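Side-chain contact in uridine phosphorylase (Phytophthora capsici LT1534, PDB 6KD3), which probably catalyses the reversible phosphorolysis of uridine to uracil and ribose 1-phosphate: residues Gly91-Ser94 against Arg95-Leu98. Numbering follows the deposited sequence.
Sequences GSTS and RYTL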
loop_
_atom_site.group_PDB
_atom_site.type_symbol
_atom_site.label_atom_id
_atom_site.label_comp_id
_atom_site.label_asym_id
_atom_site.label_seq_id
_atom_site.Cartn_x
_atom_site.Cartn_y
_atom_site.Cartn_z
ATOM N N GLY A 91 12.922 -9.568 0.938
ATOM C CA GLY A 91 11.958 -10.171 0.030
ATOM C C GLY A 91 10.628 -10.580 0.650
ATOM O O GLY A 91 9.883 -9.712 1.119
ATOM N N SER A 92 10.313 -11.889 0.638
ATOM C CA SER A 92 9.051 -12.452 1.142
ATOM C C SER A 92 7.834 -11.874 0.412
ATOM O O SER A 92 7.178 -12.570 -0.375
ATOM C CB SER A 92 8.916 -12.231 2.655
ATOM N N THR A 93 7.502 -10.619 0.689
ATOM C CA THR A 93 6.571 -9.888 -0.147
ATOM C C THR A 93 7.394 -9.183 -1.212
ATOM O O THR A 93 8.323 -8.433 -0.884
ATOM C CB THR A 93 5.740 -8.883 0.662
ATOM O OG1 THR A 93 6.590 -8.137 1.542
ATOM C CG2 THR A 93 4.668 -9.604 1.478
ATOM N N SER A 94 7.078 -9.452 -2.483
ATOM C CA SER A 94 7.709 -8.703 -3.561
ATOM C C SER A 94 7.337 -7.228 -3.499
ATOM O O SER A 94 7.880 -6.428 -4.273
ATOM C CB SER A 94 7.326 -9.281 -4.924
ATOM O OG SER A 94 7.536 -10.688 -5.000
ATOM N N ARG A 95 6.426 -6.863 -2.585
ATOM C CA ARG A 95 6.074 -5.461 -2.367
ATOM C C ARG A 95 7.247 -4.690 -1.788
ATOM O O ARG A 95 7.550 -3.581 -2.235
ATOM C CB ARG A 95 4.865 -5.357 -1.435
ATOM C CG ARG A 95 3.973 -4.174 -1.699
ATOM C CD ARG A 95 2.813 -4.150 -0.731
ATOM N NE ARG A 95 2.180 -5.461 -0.629
ATOM C CZ ARG A 95 2.139 -6.183 0.486
ATOM N NH1 ARG A 95 2.692 -5.700 1.599
ATOM N NH2 ARG A 95 1.546 -7.384 0.486
ATOM N N TYR A 96 7.933 -5.280 -0.812
ATOM C CA TYR A 96 9.084 -4.670 -0.147
ATOM C C TYR A 96 10.387 -5.237 -0.718
ATOM O O TYR A 96 10.719 -6.408 -0.488
ATOM C CB TYR A 96 9.033 -4.916 1.355
ATOM C CG TYR A 96 7.933 -4.197 2.104
ATOM C CD1 TYR A 96 7.598 -2.889 1.813
ATOM C CD2 TYR A 96 7.260 -4.826 3.146
ATOM C CE1 TYR A 96 6.612 -2.235 2.532
ATOM C CE2 TYR A 96 6.284 -4.178 3.866
ATOM C CZ TYR A 96 5.962 -2.893 3.551
ATOM O OH TYR A 96 4.990 -2.254 4.272
ATOM N N THR A 97 11.129 -4.395 -1.440
ATOM C CA THR A 97 12.476 -4.692 -1.901
ATOM C C THR A 97 13.444 -3.735 -1.208
ATOM O O THR A 97 13.117 -2.564 -0.972
ATOM C CB THR A 97 12.589 -4.567 -3.425
ATOM N N LEU A 98 14.620 -4.239 -0.860
ATOM C CA LEU A 98 15.552 -3.522 -0.012
ATOM C C LEU A 98 16.926 -3.586 -0.647
ATOM O O LEU A 98 17.169 -4.377 -1.554
ATOM C CB LEU A 98 15.576 -4.118 1.414
ATOM C CG LEU A 98 16.818 -4.075 2.321
#
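Thr93 and Tyr96 close a tight surface turn in the loop between helix 66-77 and strand 104-108, and the side chains of Thr93, Arg95 and Tyr96 pack locally around it. The turn is of type I, running from Thr93 to Tyr96 with Ser94 and Arg95 at its corners. Its closing hydrogen bond runs from Tyr96 N to Thr93 O over 3.2 Å, bent at 137°. Thr93 and Tyr96 send their side chains out side by side in the same direction, with Thr93 OG1 3.7 Å from Tyr96 CD2 and 4.0 Å from Tyr96 CB. A chi1 of 46° sets OG1 between the backbone N and the carbonyl carbon of Thr93, on the tyrosine side; the hydrogen bond of OG1 is with His34 O, and its contact with the tyrosine is packing.

The turn reverses the chain in the loop that leads to strand 104-108, an outermost strand, within this chain, of the four-stranded parallel sheet in this phosphorylase-superfamily domain. The methyl of Thr93 serves the other neighbour: CG2 lies 4.0 Å from Arg95 NH2, in an oblique van der Waals approach. A bend at chi3 (-47°) turns the arginine chain back, bringing one guanidinium face over Thr93 CB, which sits toward the rim of the group. On helix 112-130, Arg95 packs against Ser115, and the buried Tyr96 ring reaches far enough for its hydroxyl to be hydrogen-bonded with Leu119 N. Across the dimer interface, Arg95 packs on Ile111 of the second subunit, while Ser94 touches Glu64 of that subunit.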